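2-oxoglutarate carboxylase small subunit (Hydrogenobacter thermophilus, PDB 7KCT) belongs to the biotin carboxylase family, pairing an ATP-grasp nucleotide-binding domain with biotin carboxylase N- and C-terminal domains, and holds ADP, magnesium and bicarbonate in this model. Local coordinates at residues Ile427-Phe439 against Arg447-Ala459. Numbering follows the deposited sequence.
Sequences IPLLINIMKDKDF and RYLEEHPHVFDYA
Asn432 meets Val455 where the two backbones come closest, 5.0 Å between their CA atoms, and its side chain can be followed outward. CB rests 3.5 Å from Val455 O. A chi1 of -78° sets CG beside the backbone N, still near the same oxygen, and carries the amide on to the turn at 453-457. There ND2 donates twice: to Val455 O at 2.9 Å, nearly straight at 173° and within the amide plane, and to Asp457 O by a more bent bond (132°) that is tilted from that plane. ND2 thus ties Val455 O of the 3-10 segment to Asp457 O just past it, standing well above both carbonyl planes.

One helical turn earlier, Leu429 CD1 sits 3.5 Å from Val455 CG2 and over the centre of the Phe456 ring, a CH-pi contact. Pro428 CB does the same to Tyr458, 3.5 Å from the ring centroid and almost on its normal; a water links Tyr458 OH to Leu429 N.

At the other end, Asp436 OD2 accepts Phe439 N from one face of the carboxylate and Tyr448 OH, at 2.8 Å, from the opposite face. The His452 ring, with Tyr448 CE1 over its centre, donates from ND1 to Tyr448 O and from NE2 to Asp438 OD2 (2.7 Å), a pairing that would probably favour the imidazolium.

Within the biotin carboxylase C-terminal domain, the Asn432 bonds and apolar contacts thus join helix 427-435 to segment 447-459, while a tyrosine-shared N-cap and a His-carboxylate hydrogen bond hold the start of helix 437-441.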
loop_
_atom_site.group_PDB
_atom_site.type_symbol
_atom_site.label_atom_id
_atom_site.label_comp_id
_atom_site.label_asym_id
_atom_site.label_seq_id
_atom_site.Cartn_x
_atom_site.Cartn_y
_atom_site.Cartn_z
ATOM N N ILE A 427 11.431 -7.299 13.725
ATOM C CA ILE A 427 11.584 -5.950 13.159
ATOM C C ILE A 427 12.977 -5.376 13.416
ATOM O O ILE A 427 13.618 -4.907 12.461
ATOM C CB ILE A 427 10.464 -5.035 13.663
ATOM C CG1 ILE A 427 9.159 -5.430 12.985
ATOM C CG2 ILE A 427 10.813 -3.560 13.415
ATOM C CD1 ILE A 427 7.904 -4.768 13.593
ATOM N N PRO A 428 13.499 -5.376 14.636
ATOM C CA PRO A 428 14.835 -4.770 14.819
ATOM C C PRO A 428 15.930 -5.460 13.984
ATOM O O PRO A 428 16.812 -4.787 13.426
ATOM C CB PRO A 428 15.095 -4.908 16.320
ATOM C CG PRO A 428 13.702 -5.121 16.967
ATOM C CD PRO A 428 12.882 -5.810 15.904
ATOM N N LEU A 429 15.900 -6.790 13.888
ATOM C CA LEU A 429 16.862 -7.471 13.010
ATOM C C LEU A 429 16.694 -7.026 11.573
ATOM O O LEU A 429 17.673 -6.808 10.862
ATOM C CB LEU A 429 16.691 -8.987 13.128
ATOM C CG LEU A 429 17.412 -9.844 12.097
ATOM C CD1 LEU A 429 18.861 -10.030 12.556
ATOM C CD2 LEU A 429 16.709 -11.162 11.929
ATOM N N LEU A 430 15.447 -6.935 11.098
ATOM C CA LEU A 430 15.240 -6.563 9.709
ATOM C C LEU A 430 15.756 -5.159 9.421
ATOM O O LEU A 430 16.273 -4.884 8.317
ATOM C CB LEU A 430 13.756 -6.694 9.369
ATOM C CG LEU A 430 13.211 -8.127 9.479
ATOM C CD1 LEU A 430 11.701 -8.126 9.480
ATOM C CD2 LEU A 430 13.751 -9.005 8.328
ATOM N N ILE A 431 15.603 -4.246 10.380
ATOM C CA ILE A 431 16.124 -2.892 10.189
ATOM C C ILE A 431 17.628 -2.940 9.954
ATOM O O ILE A 431 18.171 -2.239 9.080
ATOM C CB ILE A 431 15.763 -2.009 11.401
ATOM C CG1 ILE A 431 14.255 -1.718 11.434
ATOM C CG2 ILE A 431 16.553 -0.723 11.384
ATOM C CD1 ILE A 431 13.746 -1.176 12.780
ATOM N N ASN A 432 18.327 -3.767 10.734
ATOM C CA ASN A 432 19.788 -3.832 10.617
ATOM C C ASN A 432 20.219 -4.427 9.281
ATOM O O ASN A 432 21.263 -4.059 8.743
ATOM C CB ASN A 432 20.380 -4.642 11.778
ATOM C CG ASN A 432 20.459 -3.852 13.082
ATOM O OD1 ASN A 432 20.407 -2.640 13.080
ATOM N ND2 ASN A 432 20.589 -4.545 14.185
ATOM N N ILE A 433 19.473 -5.407 8.764
ATOM C CA ILE A 433 19.762 -5.929 7.430
ATOM C C ILE A 433 19.670 -4.819 6.392
ATOM O O ILE A 433 20.565 -4.648 5.549
ATOM C CB ILE A 433 18.821 -7.109 7.114
ATOM C CG1 ILE A 433 19.019 -8.235 8.141
ATOM C CG2 ILE A 433 19.051 -7.585 5.710
ATOM C CD1 ILE A 433 18.080 -9.441 7.988
ATOM N N MET A 434 18.608 -4.012 6.465
ATOM C CA MET A 434 18.452 -2.936 5.503
ATOM C C MET A 434 19.580 -1.908 5.616
ATOM O O MET A 434 19.929 -1.264 4.627
ATOM C CB MET A 434 17.104 -2.234 5.698
ATOM C CG MET A 434 15.865 -3.116 5.472
ATOM S SD MET A 434 15.894 -3.907 3.833
ATOM C CE MET A 434 15.652 -5.631 4.212
ATOM N N LYS A 435 20.176 -1.755 6.798
ATOM C CA LYS A 435 21.309 -0.843 6.968
ATOM C C LYS A 435 22.664 -1.478 6.639
ATOM O O LYS A 435 23.695 -0.794 6.659
ATOM C CB LYS A 435 21.336 -0.341 8.416
ATOM C CG LYS A 435 20.214 0.576 8.817
ATOM C CD LYS A 435 20.294 0.747 10.349
ATOM C CE LYS A 435 19.388 1.845 10.825
ATOM N NZ LYS A 435 19.362 1.906 12.312
ATOM N N ASP A 436 22.705 -2.782 6.430
ATOM C CA ASP A 436 23.978 -3.461 6.271
ATOM C C ASP A 436 24.575 -3.200 4.885
ATOM O O ASP A 436 23.885 -3.323 3.878
ATOM C CB ASP A 436 23.789 -4.948 6.494
ATOM C CG ASP A 436 25.034 -5.755 6.124
ATOM O OD1 ASP A 436 26.071 -5.537 6.762
ATOM O OD2 ASP A 436 24.957 -6.617 5.213
ATOM N N LYS A 437 25.879 -2.883 4.834
ATOM C CA LYS A 437 26.498 -2.549 3.552
ATOM C C LYS A 437 26.426 -3.714 2.575
ATOM O O LYS A 437 26.204 -3.507 1.389
ATOM C CB LYS A 437 27.965 -2.161 3.699
ATOM C CG LYS A 437 28.670 -1.548 2.472
ATOM C CD LYS A 437 30.188 -1.457 2.760
ATOM C CE LYS A 437 30.814 -0.399 1.763
ATOM N NZ LYS A 437 30.281 -0.400 0.412
ATOM N N ASP A 438 26.705 -4.945 3.022
ATOM C CA ASP A 438 26.643 -6.070 2.098
ATOM C C ASP A 438 25.242 -6.197 1.499
ATOM O O ASP A 438 25.082 -6.283 0.277
ATOM C CB ASP A 438 27.051 -7.336 2.830
ATOM C CG ASP A 438 28.576 -7.480 2.964
ATOM O OD1 ASP A 438 29.334 -6.669 2.381
ATOM O OD2 ASP A 438 29.020 -8.410 3.668
ATOM N N PHE A 439 24.198 -6.184 2.330
ATOM C CA PHE A 439 22.865 -6.316 1.748
ATOM C C PHE A 439 22.596 -5.211 0.741
ATOM O O PHE A 439 22.150 -5.476 -0.385
ATOM C CB PHE A 439 21.792 -6.336 2.835
ATOM C CG PHE A 439 20.410 -6.472 2.286
ATOM C CD1 PHE A 439 19.897 -7.707 1.967
ATOM C CD2 PHE A 439 19.626 -5.364 2.072
ATOM C CE1 PHE A 439 18.598 -7.829 1.420
ATOM C CE2 PHE A 439 18.315 -5.479 1.559
ATOM C CZ PHE A 439 17.816 -6.699 1.216
ATOM N N ARG A 447 23.836 -18.187 3.609
ATOM C CA ARG A 447 24.657 -18.121 4.813
ATOM C C ARG A 447 24.639 -16.724 5.437
ATOM O O ARG A 447 25.269 -16.506 6.479
ATOM C CB ARG A 447 26.119 -18.489 4.466
ATOM C CG ARG A 447 26.307 -19.755 3.586
ATOM C CD ARG A 447 25.564 -20.979 4.136
ATOM N NE ARG A 447 25.878 -21.254 5.535
ATOM C CZ ARG A 447 26.877 -22.026 5.957
ATOM N NH1 ARG A 447 27.683 -22.614 5.084
ATOM N NH2 ARG A 447 27.064 -22.197 7.262
ATOM N N TYR A 448 23.936 -15.781 4.815
ATOM C CA TYR A 448 23.977 -14.379 5.242
ATOM C C TYR A 448 23.890 -14.180 6.750
ATOM O O TYR A 448 24.687 -13.429 7.318
ATOM C CB TYR A 448 22.865 -13.595 4.566
ATOM C CG TYR A 448 22.872 -12.143 4.961
ATOM C CD1 TYR A 448 23.624 -11.215 4.263
ATOM C CD2 TYR A 448 22.165 -11.715 6.085
ATOM C CE1 TYR A 448 23.630 -9.870 4.644
ATOM C CE2 TYR A 448 22.180 -10.405 6.476
ATOM C CZ TYR A 448 22.901 -9.484 5.757
ATOM O OH TYR A 448 22.883 -8.182 6.157
ATOM N N LEU A 449 22.904 -14.798 7.417
ATOM C CA LEU A 449 22.697 -14.502 8.831
ATOM C C LEU A 449 23.832 -15.079 9.697
ATOM O O LEU A 449 24.253 -14.462 10.687
ATOM C CB LEU A 449 21.341 -15.029 9.288
ATOM C CG LEU A 449 20.120 -14.205 8.847
ATOM C CD1 LEU A 449 18.817 -14.875 9.259
ATOM C CD2 LEU A 449 20.165 -12.746 9.374
ATOM N N GLU A 450 24.349 -16.255 9.336
ATOM C CA GLU A 450 25.503 -16.804 10.044
ATOM C C GLU A 450 26.766 -15.966 9.841
ATOM O O GLU A 450 27.662 -15.985 10.690
ATOM C CB GLU A 450 25.738 -18.230 9.568
ATOM C CG GLU A 450 24.570 -19.182 9.790
ATOM C CD GLU A 450 24.632 -20.421 8.882
ATOM O OE1 GLU A 450 24.294 -20.325 7.675
ATOM O OE2 GLU A 450 25.034 -21.495 9.380
ATOM N N GLU A 451 26.878 -15.270 8.725
ATOM C CA GLU A 451 28.051 -14.487 8.372
ATOM C C GLU A 451 27.951 -13.008 8.751
ATOM O O GLU A 451 28.908 -12.261 8.516
ATOM C CB GLU A 451 28.291 -14.590 6.873
ATOM C CG GLU A 451 28.585 -16.029 6.393
ATOM C CD GLU A 451 28.731 -16.107 4.882
ATOM O OE1 GLU A 451 28.281 -15.162 4.177
ATOM O OE2 GLU A 451 29.296 -17.129 4.411
ATOM N N HIS A 452 26.832 -12.556 9.319
ATOM C CA HIS A 452 26.677 -11.159 9.727
ATOM C C HIS A 452 26.107 -11.106 11.131
ATOM O O HIS A 452 24.956 -10.701 11.337
ATOM C CB HIS A 452 25.811 -10.390 8.734
ATOM C CG HIS A 452 26.433 -10.268 7.381
ATOM N ND1 HIS A 452 26.525 -11.334 6.509
ATOM C CD2 HIS A 452 27.058 -9.233 6.776
ATOM C CE1 HIS A 452 27.155 -10.950 5.416
ATOM N NE2 HIS A 452 27.475 -9.675 5.544
ATOM N N PRO A 453 26.921 -11.436 12.139
ATOM C CA PRO A 453 26.422 -11.406 13.518
ATOM C C PRO A 453 26.035 -9.998 13.967
ATOM O O PRO A 453 25.250 -9.847 14.916
ATOM C CB PRO A 453 27.603 -11.981 14.324
ATOM C CG PRO A 453 28.809 -11.618 13.548
ATOM C CD PRO A 453 28.381 -11.650 12.079
ATOM N N HIS A 454 26.531 -8.982 13.285
ATOM C CA HIS A 454 26.227 -7.600 13.640
ATOM C C HIS A 454 24.738 -7.252 13.478
ATOM O O HIS A 454 24.251 -6.309 14.118
ATOM C CB HIS A 454 27.062 -6.663 12.777
ATOM C CG HIS A 454 26.973 -5.233 13.185
ATOM N ND1 HIS A 454 26.981 -4.833 14.510
ATOM C CD2 HIS A 454 26.825 -4.107 12.448
ATOM C CE1 HIS A 454 26.874 -3.517 14.566
ATOM N NE2 HIS A 454 26.786 -3.053 13.329
ATOM N N VAL A 455 23.994 -7.990 12.648
ATOM C CA VAL A 455 22.596 -7.601 12.444
ATOM C C VAL A 455 21.772 -7.984 13.650
ATOM O O VAL A 455 20.667 -7.450 13.838
ATOM C CB VAL A 455 22.040 -8.152 11.117
ATOM C CG1 VAL A 455 22.826 -7.572 9.972
ATOM C CG2 VAL A 455 22.085 -9.658 11.125
ATOM N N PHE A 456 22.295 -8.837 14.516
ATOM C CA PHE A 456 21.647 -9.130 15.783
ATOM C C PHE A 456 22.001 -8.156 16.912
ATOM O O PHE A 456 21.506 -8.328 18.028
ATOM C CB PHE A 456 21.993 -10.538 16.246
ATOM C CG PHE A 456 21.592 -11.620 15.281
ATOM C CD1 PHE A 456 22.358 -11.873 14.154
ATOM C CD2 PHE A 456 20.457 -12.395 15.515
ATOM C CE1 PHE A 456 22.011 -12.907 13.256
ATOM C CE2 PHE A 456 20.088 -13.394 14.635
ATOM C CZ PHE A 456 20.885 -13.670 13.497
ATOM N N ASP A 457 22.782 -7.123 16.657
ATOM C CA ASP A 457 23.152 -6.160 17.690
ATOM C C ASP A 457 22.098 -5.045 17.679
ATOM O O ASP A 457 22.009 -4.268 16.732
ATOM C CB ASP A 457 24.554 -5.596 17.443
ATOM C CG ASP A 457 25.695 -6.663 17.540
ATOM O OD1 ASP A 457 25.566 -7.661 18.296
ATOM O OD2 ASP A 457 26.731 -6.478 16.836
ATOM N N TYR A 458 21.259 -5.002 18.696
ATOM C CA TYR A 458 20.323 -3.888 18.810
ATOM C C TYR A 458 19.862 -3.819 20.256
ATOM O O TYR A 458 19.913 -4.814 20.980
ATOM C CB TYR A 458 19.134 -4.042 17.849
ATOM C CG TYR A 458 18.397 -5.346 17.953
ATOM C CD1 TYR A 458 17.515 -5.581 18.993
ATOM C CD2 TYR A 458 18.555 -6.344 16.985
ATOM C CE1 TYR A 458 16.817 -6.782 19.074
ATOM C CE2 TYR A 458 17.858 -7.528 17.056
ATOM C CZ TYR A 458 16.993 -7.739 18.097
ATOM O OH TYR A 458 16.316 -8.932 18.175
ATOM N N ALA A 459 19.384 -2.644 20.659
ATOM C CA ALA A 459 18.884 -2.454 22.013
ATOM C C ALA A 459 17.420 -2.864 22.095
ATOM O O ALA A 459 16.667 -2.763 21.118
ATOM C CB ALA A 459 19.038 -0.993 22.446
HETATM O O HOH W 1 14.519 -8.505 15.812
#